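Local coordinates for probable aminotransferase (PDB 5YKR), which is probably a pyridoxal phosphate-dependent enzyme of the class-III aminotransferase family, carrying its cofactor on a modified lysine, at residues A[5-9]-A[403-409]; A[228-234]-A[381-387]; A[369-375]-A[450-454]; A[375-379]-A[389-395]. All blocks are in the same frame, centred on the assembly; numbering follows the deposited sequence.

Contact 1 of 4, residues A[5-9]-A[403-409]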
# COMPACT_ATOMS: atom_id res chain seq x y z
N PHE A 5 -13.61 -36.27 -3.81
CA PHE A 5 -13.59 -35.66 -2.43
C PHE A 5 -14.66 -36.18 -1.46
O PHE A 5 -15.00 -35.56 -0.44
CB PHE A 5 -13.73 -34.13 -2.54
CG PHE A 5 -12.80 -33.48 -3.55
CD1 PHE A 5 -11.51 -33.25 -3.22
CD2 PHE A 5 -13.22 -33.14 -4.83
CE1 PHE A 5 -10.64 -32.61 -4.10
CE2 PHE A 5 -12.37 -32.53 -5.72
CZ PHE A 5 -11.08 -32.24 -5.34
N GLY A 6 -15.24 -37.33 -1.76
CA GLY A 6 -16.22 -37.93 -0.90
C GLY A 6 -17.62 -37.41 -1.05
O GLY A 6 -18.47 -37.82 -0.28
N LEU A 7 -17.88 -36.54 -2.04
CA LEU A 7 -19.22 -35.99 -2.31
C LEU A 7 -19.66 -36.28 -3.76
O LEU A 7 -18.82 -36.44 -4.67
CB LEU A 7 -19.20 -34.47 -2.12
CG LEU A 7 -18.79 -33.93 -0.74
CD1 LEU A 7 -18.82 -32.43 -0.72
CD2 LEU A 7 -19.68 -34.47 0.34
N ASP A 8 -20.98 -36.33 -3.97
CA ASP A 8 -21.56 -36.42 -5.30
C ASP A 8 -21.66 -35.00 -5.90
O ASP A 8 -22.49 -34.17 -5.47
CB ASP A 8 -22.94 -37.11 -5.21
CG ASP A 8 -23.64 -37.24 -6.56
OD1 ASP A 8 -23.33 -36.52 -7.51
OD2 ASP A 8 -24.53 -38.11 -6.70
N LEU A 9 -20.83 -34.73 -6.92
CA LEU A 9 -20.79 -33.40 -7.48
C LEU A 9 -22.10 -32.94 -8.10
O LEU A 9 -22.39 -31.73 -8.12
CB LEU A 9 -19.63 -33.22 -8.46
CG LEU A 9 -18.23 -33.26 -7.85
CD1 LEU A 9 -17.19 -33.07 -8.93
CD2 LEU A 9 -18.04 -32.23 -6.72
N HIS A 403 -4.03 -29.74 -4.42
CA HIS A 403 -4.98 -30.72 -5.02
C HIS A 403 -6.24 -30.93 -4.22
O HIS A 403 -7.26 -31.46 -4.74
CB HIS A 403 -4.31 -32.07 -5.16
CG HIS A 403 -3.19 -32.06 -6.12
ND1 HIS A 403 -3.40 -32.04 -7.49
CD2 HIS A 403 -1.84 -32.11 -5.95
CE1 HIS A 403 -2.23 -32.04 -8.11
NE2 HIS A 403 -1.27 -32.11 -7.20
N ALA A 404 -6.20 -30.53 -2.96
CA ALA A 404 -7.32 -30.73 -2.01
C ALA A 404 -8.25 -29.52 -1.84
O ALA A 404 -8.89 -29.34 -0.75
CB ALA A 404 -6.71 -31.09 -0.68
N ARG A 405 -8.28 -28.70 -2.90
CA ARG A 405 -9.11 -27.52 -3.03
C ARG A 405 -10.06 -27.76 -4.23
O ARG A 405 -9.73 -28.45 -5.17
CB ARG A 405 -8.21 -26.24 -3.18
CG ARG A 405 -7.30 -25.93 -1.94
CD ARG A 405 -8.06 -25.49 -0.66
NE ARG A 405 -8.87 -24.32 -0.95
CZ ARG A 405 -8.49 -23.05 -0.75
NH1 ARG A 405 -7.30 -22.74 -0.15
NH2 ARG A 405 -9.31 -22.06 -1.10
N ASN A 406 -11.27 -27.19 -4.17
CA ASN A 406 -12.28 -27.33 -5.20
C ASN A 406 -13.24 -26.18 -5.15
O ASN A 406 -13.91 -25.97 -4.13
CB ASN A 406 -13.04 -28.65 -5.07
CG ASN A 406 -14.05 -28.84 -6.19
OD1 ASN A 406 -15.25 -28.43 -6.10
ND2 ASN A 406 -13.56 -29.39 -7.32
N GLY A 407 -13.32 -25.42 -6.26
CA GLY A 407 -14.09 -24.21 -6.30
C GLY A 407 -15.58 -24.38 -6.02
O GLY A 407 -16.22 -23.58 -5.30
N LEU A 408 -16.14 -25.43 -6.61
CA LEU A 408 -17.57 -25.67 -6.51
C LEU A 408 -18.00 -26.09 -5.09
O LEU A 408 -18.96 -25.54 -4.55
CB LEU A 408 -18.02 -26.72 -7.53
CG LEU A 408 -19.48 -27.15 -7.41
CD1 LEU A 408 -20.44 -25.99 -7.60
CD2 LEU A 408 -19.84 -28.24 -8.40
N ILE A 409 -17.27 -27.03 -4.50
CA ILE A 409 -17.61 -27.48 -3.15
C ILE A 409 -17.43 -26.30 -2.18
O ILE A 409 -18.31 -26.02 -1.34
CB ILE A 409 -16.77 -28.69 -2.70
CG1 ILE A 409 -17.09 -29.91 -3.58
CG2 ILE A 409 -16.99 -28.95 -1.22
CD1 ILE A 409 -16.06 -31.03 -3.44

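Contact 2 of 4, residues A[228-234]-A[381-387]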
# COMPACT_ATOMS: atom_id res chain seq x y z
N PHE A 228 4.12 -21.33 8.98
CA PHE A 228 3.10 -22.38 8.91
C PHE A 228 2.25 -21.89 7.74
O PHE A 228 1.79 -20.74 7.78
CB PHE A 228 2.40 -22.39 10.28
CG PHE A 228 1.40 -23.48 10.50
CD1 PHE A 228 0.23 -23.58 9.77
CD2 PHE A 228 1.59 -24.34 11.57
CE1 PHE A 228 -0.68 -24.59 10.04
CE2 PHE A 228 0.71 -25.36 11.85
CZ PHE A 228 -0.43 -25.46 11.09
N MET A 229 2.18 -22.65 6.64
CA MET A 229 1.53 -22.09 5.45
C MET A 229 0.03 -22.01 5.69
O MET A 229 -0.57 -22.94 6.26
CB MET A 229 1.85 -22.89 4.18
CG MET A 229 3.32 -23.08 3.97
SD MET A 229 3.74 -23.97 2.42
CE MET A 229 3.25 -22.78 1.16
N THR A 230 -0.59 -20.94 5.23
CA THR A 230 -2.02 -20.70 5.45
C THR A 230 -2.79 -20.33 4.22
O THR A 230 -3.99 -20.11 4.29
CB THR A 230 -2.26 -19.59 6.49
OG1 THR A 230 -1.81 -18.34 5.97
CG2 THR A 230 -1.56 -19.91 7.82
N ASN A 231 -2.13 -20.30 3.07
CA ASN A 231 -2.75 -19.80 1.85
C ASN A 231 -2.91 -20.86 0.76
O ASN A 231 -3.03 -20.53 -0.42
CB ASN A 231 -2.01 -18.56 1.39
CG ASN A 231 -2.20 -17.36 2.32
OD1 ASN A 231 -1.20 -16.75 2.89
ND2 ASN A 231 -3.42 -16.97 2.43
N VAL A 232 -2.96 -22.12 1.19
CA VAL A 232 -3.29 -23.26 0.31
C VAL A 232 -3.97 -24.32 1.16
O VAL A 232 -3.56 -25.49 1.21
CB VAL A 232 -2.03 -23.74 -0.47
CG1 VAL A 232 -0.92 -24.24 0.48
CG2 VAL A 232 -2.40 -24.73 -1.53
N GLY A 233 -4.94 -23.88 1.97
CA GLY A 233 -5.17 -24.60 3.20
C GLY A 233 -3.97 -24.45 4.12
O GLY A 233 -3.05 -23.64 3.85
N MET A 234 -3.94 -25.22 5.18
CA MET A 234 -2.86 -25.13 6.15
C MET A 234 -1.83 -26.22 6.01
O MET A 234 -2.18 -27.37 5.96
CB MET A 234 -3.42 -25.16 7.56
CG MET A 234 -4.13 -23.89 7.92
SD MET A 234 -4.89 -24.01 9.58
CE MET A 234 -5.48 -22.35 9.64
N ARG A 381 -5.83 -26.43 13.21
CA ARG A 381 -5.97 -25.15 13.94
C ARG A 381 -4.57 -24.61 14.28
O ARG A 381 -3.66 -25.35 14.69
CB ARG A 381 -6.79 -25.33 15.22
CG ARG A 381 -6.90 -24.05 16.05
CD ARG A 381 -7.88 -24.18 17.18
NE ARG A 381 -7.35 -25.03 18.24
CZ ARG A 381 -6.60 -24.62 19.25
NH1 ARG A 381 -6.24 -23.32 19.36
NH2 ARG A 381 -6.22 -25.50 20.18
N ILE A 382 -4.41 -23.30 14.07
CA ILE A 382 -3.26 -22.56 14.58
C ILE A 382 -3.82 -21.41 15.40
O ILE A 382 -4.26 -20.38 14.87
CB ILE A 382 -2.28 -22.07 13.49
CG1 ILE A 382 -2.96 -21.52 12.27
CG2 ILE A 382 -1.38 -23.21 13.14
CD1 ILE A 382 -1.98 -20.69 11.46
N GLY A 383 -3.87 -21.63 16.72
CA GLY A 383 -4.40 -20.62 17.60
C GLY A 383 -5.86 -20.30 17.33
O GLY A 383 -6.72 -21.16 17.48
N ALA A 384 -6.13 -19.07 16.91
CA ALA A 384 -7.46 -18.57 16.63
C ALA A 384 -8.01 -18.94 15.26
O ALA A 384 -9.18 -18.61 14.96
CB ALA A 384 -7.49 -17.07 16.78
N ARG A 385 -7.20 -19.59 14.40
CA ARG A 385 -7.55 -19.78 13.00
C ARG A 385 -7.69 -21.28 12.71
O ARG A 385 -6.79 -22.04 13.05
CB ARG A 385 -6.42 -19.15 12.13
CG ARG A 385 -6.68 -19.06 10.66
CD ARG A 385 -5.44 -18.54 9.94
NE ARG A 385 -5.79 -18.29 8.54
CZ ARG A 385 -6.30 -17.13 8.07
NH1 ARG A 385 -6.47 -16.07 8.86
NH2 ARG A 385 -6.71 -17.07 6.83
N VAL A 386 -8.83 -21.67 12.11
CA VAL A 386 -9.15 -23.09 11.89
C VAL A 386 -9.48 -23.30 10.40
O VAL A 386 -10.28 -22.54 9.84
CB VAL A 386 -10.41 -23.47 12.71
CG1 VAL A 386 -10.85 -24.92 12.50
CG2 VAL A 386 -10.14 -23.22 14.21
N GLU A 387 -8.89 -24.34 9.78
CA GLU A 387 -9.19 -24.58 8.35
C GLU A 387 -9.19 -26.06 8.06
O GLU A 387 -8.30 -26.78 8.51
CB GLU A 387 -8.15 -23.86 7.48
CG GLU A 387 -8.36 -24.00 5.98
CD GLU A 387 -7.79 -22.84 5.16
OE1 GLU A 387 -7.00 -22.04 5.73
OE2 GLU A 387 -8.10 -22.78 3.92
O HOH W 1 -5.89 -19.80 6.15
O HOH W 2 -6.17 -26.92 6.41

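Contact 3 of 4, residues A[369-375]-A[450-454]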
# COMPACT_ATOMS: atom_id res chain seq x y z
N THR A 369 -17.75 -33.79 12.90
CA THR A 369 -18.58 -33.91 11.67
C THR A 369 -17.86 -34.69 10.57
O THR A 369 -18.44 -35.57 9.97
CB THR A 369 -18.98 -32.50 11.19
OG1 THR A 369 -19.96 -31.97 12.09
CG2 THR A 369 -19.52 -32.51 9.79
N LEU A 370 -16.59 -34.38 10.32
CA LEU A 370 -15.81 -35.08 9.32
C LEU A 370 -15.69 -36.58 9.65
O LEU A 370 -15.83 -37.41 8.76
CB LEU A 370 -14.42 -34.45 9.14
CG LEU A 370 -14.40 -32.98 8.71
CD1 LEU A 370 -12.96 -32.51 8.52
CD2 LEU A 370 -15.29 -32.64 7.54
N GLU A 371 -15.47 -36.88 10.93
CA GLU A 371 -15.35 -38.27 11.38
C GLU A 371 -16.69 -39.01 11.25
O GLU A 371 -16.76 -40.12 10.72
CB GLU A 371 -14.81 -38.32 12.79
CG GLU A 371 -13.33 -37.96 12.88
CD GLU A 371 -12.80 -37.86 14.32
OE1 GLU A 371 -13.62 -37.97 15.26
OE2 GLU A 371 -11.58 -37.65 14.50
N GLU A 372 -17.77 -38.37 11.67
CA GLU A 372 -19.08 -39.00 11.65
C GLU A 372 -19.53 -39.32 10.24
O GLU A 372 -20.04 -40.40 9.98
CB GLU A 372 -20.09 -38.06 12.28
CG GLU A 372 -21.52 -38.54 12.23
CD GLU A 372 -22.49 -37.57 12.87
OE1 GLU A 372 -22.17 -37.05 13.96
OE2 GLU A 372 -23.57 -37.35 12.28
N LEU A 373 -19.29 -38.38 9.31
CA LEU A 373 -19.69 -38.55 7.92
C LEU A 373 -18.67 -39.32 7.08
O LEU A 373 -18.89 -39.51 5.88
CB LEU A 373 -19.98 -37.19 7.31
CG LEU A 373 -21.10 -36.37 7.98
CD1 LEU A 373 -21.25 -35.03 7.28
CD2 LEU A 373 -22.44 -37.11 7.99
N ARG A 374 -17.56 -39.73 7.69
CA ARG A 374 -16.51 -40.54 7.04
C ARG A 374 -15.92 -39.83 5.85
O ARG A 374 -15.51 -40.44 4.85
CB ARG A 374 -17.03 -41.96 6.71
CG ARG A 374 -17.56 -42.70 7.93
CD ARG A 374 -17.85 -44.16 7.58
NE ARG A 374 -18.35 -44.86 8.76
CZ ARG A 374 -18.95 -46.03 8.79
NH1 ARG A 374 -19.13 -46.74 7.67
NH2 ARG A 374 -19.38 -46.51 9.95
N LEU A 375 -15.84 -38.51 5.93
CA LEU A 375 -15.30 -37.74 4.80
C LEU A 375 -13.79 -37.86 4.77
O LEU A 375 -13.15 -37.78 5.82
CB LEU A 375 -15.74 -36.29 4.88
CG LEU A 375 -17.17 -36.00 4.55
CD1 LEU A 375 -17.56 -34.63 5.07
CD2 LEU A 375 -17.41 -36.10 3.05
N ARG A 450 -22.67 -29.00 9.43
CA ARG A 450 -23.17 -30.36 9.51
C ARG A 450 -24.41 -30.57 8.68
O ARG A 450 -24.52 -31.59 7.98
CB ARG A 450 -23.43 -30.72 10.96
CG ARG A 450 -24.06 -32.10 11.17
CD ARG A 450 -23.17 -33.24 10.67
NE ARG A 450 -23.85 -34.53 10.84
CZ ARG A 450 -24.83 -35.00 10.06
NH1 ARG A 450 -25.32 -34.31 9.03
NH2 ARG A 450 -25.36 -36.18 10.34
N ASP A 451 -25.33 -29.60 8.73
CA ASP A 451 -26.52 -29.64 7.90
C ASP A 451 -26.18 -29.67 6.41
O ASP A 451 -26.78 -30.44 5.65
CB ASP A 451 -27.47 -28.48 8.17
CG ASP A 451 -28.15 -28.54 9.53
OD1 ASP A 451 -28.06 -29.57 10.25
OD2 ASP A 451 -28.78 -27.52 9.87
N CYS A 452 -25.28 -28.79 6.00
CA CYS A 452 -24.92 -28.69 4.58
C CYS A 452 -24.33 -30.01 4.08
O CYS A 452 -24.75 -30.54 3.03
CB CYS A 452 -23.92 -27.55 4.37
SG CYS A 452 -23.51 -27.27 2.65
N LEU A 453 -23.35 -30.53 4.81
CA LEU A 453 -22.70 -31.76 4.43
C LEU A 453 -23.66 -32.94 4.46
O LEU A 453 -23.59 -33.80 3.57
CB LEU A 453 -21.47 -32.04 5.27
CG LEU A 453 -20.33 -31.06 5.07
CD1 LEU A 453 -19.26 -31.21 6.14
CD2 LEU A 453 -19.73 -31.24 3.71
N GLY A 454 -24.59 -32.95 5.41
CA GLY A 454 -25.57 -34.01 5.46
C GLY A 454 -26.50 -33.98 4.25
O GLY A 454 -26.84 -35.04 3.70

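Contact 4 of 4, residues A[375-379]-A[389-395]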
# COMPACT_ATOMS: atom_id res chain seq x y z
N LEU A 375 -15.84 -38.51 5.93
CA LEU A 375 -15.30 -37.74 4.80
C LEU A 375 -13.79 -37.86 4.77
O LEU A 375 -13.15 -37.78 5.82
CB LEU A 375 -15.74 -36.29 4.88
CG LEU A 375 -17.17 -36.00 4.55
CD1 LEU A 375 -17.56 -34.63 5.07
CD2 LEU A 375 -17.41 -36.10 3.05
N PRO A 376 -13.18 -37.93 3.57
CA PRO A 376 -11.73 -38.01 3.44
C PRO A 376 -11.12 -36.62 3.51
O PRO A 376 -10.38 -36.19 2.61
CB PRO A 376 -11.57 -38.63 2.04
CG PRO A 376 -12.74 -38.11 1.26
CD PRO A 376 -13.86 -38.05 2.25
N TRP A 377 -11.44 -35.91 4.59
CA TRP A 377 -11.03 -34.52 4.80
C TRP A 377 -10.38 -34.44 6.19
O TRP A 377 -10.51 -35.35 7.02
CB TRP A 377 -12.24 -33.59 4.83
CG TRP A 377 -13.12 -33.49 3.60
CD1 TRP A 377 -13.08 -34.26 2.48
CD2 TRP A 377 -14.20 -32.58 3.40
NE1 TRP A 377 -14.04 -33.86 1.59
CE2 TRP A 377 -14.75 -32.83 2.15
CE3 TRP A 377 -14.73 -31.52 4.16
CZ2 TRP A 377 -15.80 -32.09 1.63
CZ3 TRP A 377 -15.75 -30.80 3.65
CH2 TRP A 377 -16.29 -31.09 2.39
N HIS A 378 -9.70 -33.31 6.47
CA HIS A 378 -9.17 -33.11 7.83
C HIS A 378 -9.24 -31.63 8.15
O HIS A 378 -9.39 -30.80 7.25
CB HIS A 378 -7.73 -33.62 8.01
CG HIS A 378 -6.71 -32.82 7.28
ND1 HIS A 378 -6.49 -32.95 5.93
CD2 HIS A 378 -5.93 -31.81 7.70
CE1 HIS A 378 -5.60 -32.04 5.55
NE2 HIS A 378 -5.23 -31.35 6.62
N VAL A 379 -9.12 -31.34 9.43
CA VAL A 379 -9.11 -29.98 9.93
C VAL A 379 -7.89 -29.73 10.79
O VAL A 379 -7.44 -30.60 11.53
CB VAL A 379 -10.44 -29.64 10.68
CG1 VAL A 379 -10.65 -30.44 11.99
CG2 VAL A 379 -10.56 -28.16 11.00
N LEU A 389 -9.34 -29.10 4.82
CA LEU A 389 -8.84 -29.38 3.48
C LEU A 389 -9.44 -30.71 3.06
O LEU A 389 -9.64 -31.61 3.90
CB LEU A 389 -7.31 -29.51 3.49
CG LEU A 389 -6.38 -28.39 3.08
CD1 LEU A 389 -4.94 -28.81 3.31
CD2 LEU A 389 -6.65 -27.89 1.64
N PHE A 390 -9.66 -30.87 1.75
CA PHE A 390 -10.35 -32.07 1.23
C PHE A 390 -9.35 -33.20 0.93
O PHE A 390 -9.29 -33.72 -0.19
CB PHE A 390 -11.19 -31.74 -0.01
CG PHE A 390 -12.06 -30.51 0.11
CD1 PHE A 390 -12.70 -30.17 1.30
CD2 PHE A 390 -12.26 -29.71 -0.99
CE1 PHE A 390 -13.50 -29.03 1.37
CE2 PHE A 390 -13.08 -28.58 -0.95
CZ PHE A 390 -13.68 -28.24 0.24
N MET A 391 -8.58 -33.58 1.94
CA MET A 391 -7.72 -34.75 1.86
C MET A 391 -7.63 -35.38 3.27
O MET A 391 -7.87 -34.73 4.30
CB MET A 391 -6.33 -34.35 1.33
CG MET A 391 -5.59 -33.30 2.17
SD MET A 391 -4.09 -32.63 1.46
CE MET A 391 -3.00 -34.07 1.56
N THR A 392 -7.30 -36.66 3.29
CA THR A 392 -7.39 -37.40 4.55
C THR A 392 -6.39 -36.96 5.64
O THR A 392 -6.70 -36.97 6.82
CB THR A 392 -7.24 -38.92 4.27
OG1 THR A 392 -8.38 -39.31 3.53
CG2 THR A 392 -7.23 -39.69 5.51
N HIS A 393 -5.19 -36.59 5.22
CA HIS A 393 -4.07 -36.36 6.12
C HIS A 393 -3.54 -34.94 5.88
O HIS A 393 -3.70 -34.40 4.81
CB HIS A 393 -2.96 -37.37 5.85
CG HIS A 393 -3.38 -38.82 6.01
ND1 HIS A 393 -3.62 -39.39 7.24
CD2 HIS A 393 -3.57 -39.79 5.10
CE1 HIS A 393 -3.96 -40.66 7.08
NE2 HIS A 393 -3.92 -40.93 5.78
N ALA A 394 -2.89 -34.36 6.88
CA ALA A 394 -2.26 -33.09 6.70
C ALA A 394 -1.28 -33.15 5.51
O ALA A 394 -0.50 -34.09 5.38
CB ALA A 394 -1.51 -32.69 7.96
N PRO A 395 -1.30 -32.11 4.67
CA PRO A 395 -0.37 -32.07 3.55
C PRO A 395 1.06 -31.90 4.01
O PRO A 395 1.33 -31.19 4.99
CB PRO A 395 -0.85 -30.83 2.77
CG PRO A 395 -1.41 -29.91 3.83
CD PRO A 395 -2.12 -30.88 4.77

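Contact 1 of 4, residues A[5-9]-A[403-409]
Apolar packing joins F5, L7 and L9, at the very start of the modelled chain, to I409 in the first turn of helix 407-418; no hydrogen bond crosses between the two segments. I409 is the hub. I409 CD1 lies 3.8 Å from F5 CD2 and also touches F5 CB, coming at the ring obliquely. The same methyl, I409 CD1, is 4.0 Å from L9 CD2, and the L9 side chain runs about at right angles to that of I409. The other branch, I409 CG2, meets L7 CD1 at 4.0 Å. With CG1 anti to its carbonyl carbon (chi1 -65°), I409 sends CD1 toward F5 and L9 while CG2 is left for L7. Both segments lead into a helix, each with an N-cap residue: D8 caps helix 9-26 through A10 N, and N406 caps helix 407-418. N406 OD1 takes the N-H of I409 N at 2.9 Å in a nearly straight bond (169°), lying in the carbonyl plane, and this fixes the amide's rotation. The other end of that amide, N406 ND2, rests 3.7 Å from F5 CE2, with amide and ring planes 53° apart. Farther round the ring, H403 O sits at the edge, in plane, 3.6 Å from F5 CE1. On the far side of the helix start, L408 turns to V12 and F16 of helix 9-26.

Contact 2 of 4, residues A[228-234]-A[381-387]
One water is held by three groups at once: it donates to E387 OE1 and to T230 O and accepts from R385 NE. That water lies 2.5 Å from E387 OE1 and 2.7 Å from T230 O, while R385 NE reaches it at 2.8 Å. The other carboxylate oxygen, E387 OE2, accepts from N429 N and comes within 3.5 Å of G233 CA, where no side chain intervenes. R385 is extended from CG to NE, and its NH1 goes on to S85 OG. A second water links the backbones, accepting from M234 N and donating to E387 O.

Beside this wet side lies a dry one, built round M234. Its chain is extended beyond CG, which carries CE onto the hairpin, between I382 and R385: M234 CE sits 3.6 Å from R385 CG and 3.7 Å from I382 CG1, with E387 CB close by. In I382, chi1 of 42° sets CG1 between the backbone N and the carbonyl carbon, and an extended chi2 carries I382 CD1 on to T230 CG2 at 3.7 Å, while CG2 lies over a face of the F228 ring. The partner strands 378-382 and 385-389 form a beta hairpin closed by a type II' turn from I382 to R385. The loop 228-234 packs against one side of it, and N231 of that loop makes a weak hydrogen bond to O3 of the LLP residue at position 286. E387 OE1 takes a water that R385 NE also holds, and OE2 takes N429 N; the nearby arginine and these donors probably favour the carboxylate form.

Contact 3 of 4, residues A[369-375]-A[450-454]
R450 grips E372 side-on, with NE and NH2 both directed to the single oxygen OE2. The R450 NH2 bond is the shorter, 2.9 Å to E372 OE2 with an angle of 152° at the hydrogen, and runs nearly along the C-O axis. R450 NE reaches the same E372 OE2 at 3.2 Å from above the carboxylate plane. E372 OE2 lies close to the guanidinium plane, yet the carboxylate is turned 75° from it, so this salt bridge is not the flat, two-oxygen kind. A bend at chi2 (61°) brings the R450 chain back to helix 349-372, and R450 CD passes 3.7 Å from T369 OG1 on the way. Over one face of the guanidinium, close to its centre, sits L373 CD2, 3.8 Å from R450 CZ.

The contact joins the C-terminal end of helix 349-372 to the last helix, 439-456. Helix 349-372 finishes in a Schellman motif: R374, with positive phi, lets R374 N bond to E371 O and L375 N to L370 O. The chain thereby turns back and L375 joins the packing. L453 of helix 439-456 receives T369, L373 and L375. L453 CB meets L373 CD1 at 3.6 Å, and L453 CD1 lies 3.9 Å from T369 CG2 and 4.0 Å from L375 CD1. Beyond, L453 also leans on L413 of helix 407-418 and on W377, while L375 touches L7.

Contact 4 of 4, residues A[375-379]-A[389-395]
H378 enters the loop 389-395 from CB outward: H378 CB lies 3.7 Å from T392 O, and the ring beyond it is set among backbone and side-chain atoms of that loop. A chi1 of 69° tucks CG over its own backbone, which swings the ring to the loop and leaves CG near M391 O. H378 ND1 donates to that M391 O at 2.8 Å in an almost straight bond (174°), within the imidazole plane although above the plane of the carbonyl. H378 CE1 meets H393 O, M391 CG and L389 CB, the last at 3.7 Å, while CD2 faces A394 CA and N. At the tip, H378 NE2 touches P395 CD at 3.6 Å and A394 CA, whose C-H lies over one ring face as a CH-pi contact.

The neighbouring W377 goes the other way. F390 CD1 sits above the middle of one indole face, 3.5 Å from W377 CE2, with the two side chains side by side and pointing the same way. Their six-membered rings are tilted 41° apart, neither stacked nor edge-to-face. L375 CD1 covers the opposite indole face, and W377 NE1 donates to F5 O.

Both backbone bonds of the H378-L389 pair form, H378 N to L389 O and L389 N to H378 O. This antiparallel, hydrogen-bonded pair marks the open end of the beta hairpin 378-389, with inverse gamma turns centred on P376 and F390 where the two chains leave it.

How the contacts relate
From the N terminus, residues 5-9 close the longest loop, contact 1, by meeting 403-409 at the start of helix 407-418. Contacts 2 and 4 both nest inside it. Contact 2 brings the loop after strand 220-225, of the seven-stranded sheet, to the hairpin of strands 378-382 and 385-389; contact 4 holds the other end of that hairpin, and the two cross along the chain. Contact 3 ties the end of helix 349-372 to the final helix 439-456. It crosses contacts 1 and 2, encloses contact 4 and shares L375 with it. W377 joins three of them, touching F5, L370 and L453.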